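Local coordinates for Rbsd/fucu transport protein family protein (Streptococcus pneumoniae, PDB 4A34) that catalyses the mutarotation of L-fucose, interconverting the alpha and beta anomers of the pyranose in pockets formed between neighbouring subunits, at the beta-L-fucopyranose site. Numbering follows the deposited sequence. Chains: chain A/B, Rbsd/fucu transport protein family protein.

The beta-L-fucopyranose site. Residues chain A 30, 32-34, 74, 108, 112, 129-130, 132; chain B 22, 66, 139. With FUL (beta-L-fucopyranose), chain C.
The sugar pocket of this RbsD/FucU-family mutarotase lies at a subunit interface: loops, strand 71-74 and helix 108-116 of chain A form most of its wall, and B:His22, B:Tyr66 and B:Val139 close it from the neighbouring chain, burying beta-L-fucopyranose completely. A:Asp30 takes the 2- and 3-hydroxyls with its two carboxylate oxygens. A:Asp30 OD1 accepts from FUL O2 through its syn lone pair at 2.8 Å, whereas FUL O3 reaches A:Asp30 OD2 from above the carboxylate plane at 2.7 Å. The CG of A:Asp30 sits in the crowded position between backbone N and carbonyl carbon (chi1 62°), and the backbone N of A:Asn32 also donates to OD1. A:Asn132 serves two ends: its amide ND2 gives FUL O2 a nearly straight, in-plane bond of 2.7 Å (173° at H), while OD1 accepts from the backbone N of A:Asp30, tying the two residues together. The backbone N of A:Tyr130 adds a second grip on FUL O3 at 2.8 Å. One face of the A:Tyr130 ring is turned to the sugar, with FUL C4 over its centre. A:Tyr130 CZ is 3.5 Å from the methyl carbon FUL C6; the ring of B:Tyr66 also borders this methyl. At the anomeric end, B:His22, CG anti to its backbone N (chi1 175°), points ND1 in its ring plane at the ring oxygen FUL O5, 2.5 Å away. A:Tyr112 brings its phenol OH to the anomeric hydroxyl FUL O1 at 2.9 Å, with O1 at the ring edge. A:Arg108 crosses B:His22 and may influence its ionisation. With B:His22 ND1 on O5 and A:Tyr112 OH on O1, the two subunits together plausibly assist proton transfer during ring opening and closure, the step that exchanges the anomers.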
# COMPACT_ATOMS: atom_id res chain seq x y z
N ASP A 30 17.01 24.85 -3.26
CA ASP A 30 18.42 24.66 -3.51
C ASP A 30 18.94 23.42 -2.79
O ASP A 30 18.23 22.82 -1.99
CB ASP A 30 19.22 25.93 -3.19
CG ASP A 30 19.14 26.35 -1.72
OD1 ASP A 30 19.04 25.50 -0.82
OD2 ASP A 30 19.21 27.56 -1.48
N ASN A 32 20.60 22.88 -0.35
CA ASN A 32 20.66 22.91 1.11
C ASN A 32 19.29 22.98 1.79
O ASN A 32 19.20 23.00 3.03
CB ASN A 32 21.55 24.05 1.59
CG ASN A 32 23.02 23.68 1.60
OD1 ASN A 32 23.52 23.11 2.58
ND2 ASN A 32 23.73 24.03 0.53
N TYR A 33 18.23 23.00 0.99
CA TYR A 33 16.88 23.11 1.54
C TYR A 33 16.39 21.80 2.18
O TYR A 33 16.71 20.71 1.69
CB TYR A 33 15.89 23.57 0.47
CG TYR A 33 14.63 24.16 1.04
CD1 TYR A 33 14.56 25.50 1.37
CD2 TYR A 33 13.51 23.37 1.27
CE1 TYR A 33 13.40 26.06 1.91
CE2 TYR A 33 12.35 23.91 1.82
CZ TYR A 33 12.31 25.26 2.13
OH TYR A 33 11.16 25.81 2.65
N PRO A 34 15.64 21.90 3.30
CA PRO A 34 14.95 20.75 3.88
C PRO A 34 13.73 20.34 3.05
O PRO A 34 12.59 20.43 3.51
CB PRO A 34 14.51 21.27 5.26
CG PRO A 34 14.43 22.72 5.11
CD PRO A 34 15.54 23.09 4.17
N MET A 74 13.99 33.67 -0.55
CA MET A 74 14.32 33.59 0.87
C MET A 74 15.33 34.68 1.23
O MET A 74 16.41 34.77 0.62
CB MET A 74 14.83 32.19 1.27
CG MET A 74 15.12 32.04 2.77
SD MET A 74 15.97 30.51 3.21
CE MET A 74 14.65 29.31 3.02
N ARG A 108 13.63 33.24 6.56
CA ARG A 108 13.83 31.80 6.64
C ARG A 108 12.61 31.01 7.15
O ARG A 108 12.07 30.16 6.44
CB ARG A 108 15.07 31.52 7.50
CG ARG A 108 15.85 30.27 7.13
CD ARG A 108 17.27 30.32 7.68
NE ARG A 108 17.69 29.04 8.24
CZ ARG A 108 17.65 28.74 9.53
NH1 ARG A 108 17.22 29.62 10.42
NH2 ARG A 108 18.06 27.54 9.95
N TYR A 112 9.96 28.51 5.06
CA TYR A 112 9.73 27.09 5.39
C TYR A 112 8.25 26.79 5.53
O TYR A 112 7.73 25.86 4.91
CB TYR A 112 10.45 26.67 6.69
CG TYR A 112 11.97 26.66 6.66
CD1 TYR A 112 12.68 26.30 5.50
CD2 TYR A 112 12.71 26.98 7.80
CE1 TYR A 112 14.08 26.30 5.48
CE2 TYR A 112 14.12 26.97 7.79
CZ TYR A 112 14.80 26.63 6.63
OH TYR A 112 16.18 26.61 6.62
N LEU A 129 23.71 29.45 -2.18
CA LEU A 129 22.93 29.63 -0.98
C LEU A 129 21.76 30.58 -1.25
O LEU A 129 21.83 31.40 -2.17
CB LEU A 129 23.81 30.15 0.15
CG LEU A 129 25.02 29.31 0.58
CD1 LEU A 129 25.60 29.87 1.87
CD2 LEU A 129 24.67 27.83 0.77
N TYR A 130 20.70 30.46 -0.44
CA TYR A 130 19.50 31.30 -0.54
C TYR A 130 18.97 31.37 -1.95
O TYR A 130 18.52 32.42 -2.40
CB TYR A 130 19.76 32.72 -0.02
CG TYR A 130 20.08 32.77 1.47
CD1 TYR A 130 19.05 32.83 2.42
CD2 TYR A 130 21.40 32.73 1.91
CE1 TYR A 130 19.35 32.86 3.78
CE2 TYR A 130 21.70 32.76 3.27
CZ TYR A 130 20.68 32.82 4.20
OH TYR A 130 20.99 32.84 5.55
N ASN A 132 16.51 29.46 -3.13
CA ASN A 132 15.14 28.94 -3.11
C ASN A 132 14.15 29.90 -3.75
O ASN A 132 14.27 31.09 -3.56
CB ASN A 132 14.69 28.62 -1.68
CG ASN A 132 15.70 27.78 -0.93
OD1 ASN A 132 16.02 26.67 -1.34
ND2 ASN A 132 16.22 28.31 0.16
N HIS B 22 19.18 21.73 5.66
CA HIS B 22 19.58 22.65 6.71
C HIS B 22 18.44 22.84 7.71
O HIS B 22 17.34 23.27 7.33
CB HIS B 22 19.97 23.98 6.08
CG HIS B 22 20.30 25.06 7.06
ND1 HIS B 22 20.05 26.39 6.80
CD2 HIS B 22 20.86 25.02 8.29
CE1 HIS B 22 20.44 27.12 7.83
NE2 HIS B 22 20.93 26.31 8.75
N TYR B 66 23.55 28.18 12.60
CA TYR B 66 22.57 29.26 12.74
C TYR B 66 21.69 29.14 13.98
O TYR B 66 20.71 29.86 14.13
CB TYR B 66 21.69 29.35 11.50
CG TYR B 66 22.42 29.71 10.22
CD1 TYR B 66 23.28 28.79 9.60
CD2 TYR B 66 22.22 30.95 9.60
CE1 TYR B 66 23.93 29.11 8.42
CE2 TYR B 66 22.87 31.27 8.40
CZ TYR B 66 23.72 30.35 7.82
OH TYR B 66 24.37 30.65 6.65
N VAL B 139 24.75 23.77 6.94
CA VAL B 139 24.90 24.02 5.51
C VAL B 139 26.20 23.43 4.99
O VAL B 139 27.18 23.30 5.74
CB VAL B 139 24.79 25.53 5.20
CG1 VAL B 139 25.24 25.85 3.78
CG2 VAL B 139 23.35 25.99 5.43
C1 FUL C . 18.43 27.30 3.80
C2 FUL C . 19.03 27.04 2.41
O2 FUL C . 18.04 26.81 1.43
C3 FUL C . 19.84 28.27 1.99
O3 FUL C . 20.57 27.99 0.83
C4 FUL C . 20.79 28.66 3.12
O4 FUL C . 21.63 27.56 3.37
C5 FUL C . 19.99 28.93 4.38
C6 FUL C . 20.85 29.53 5.49
O5 FUL C . 19.42 27.69 4.76
O1 FUL C . 17.77 26.17 4.28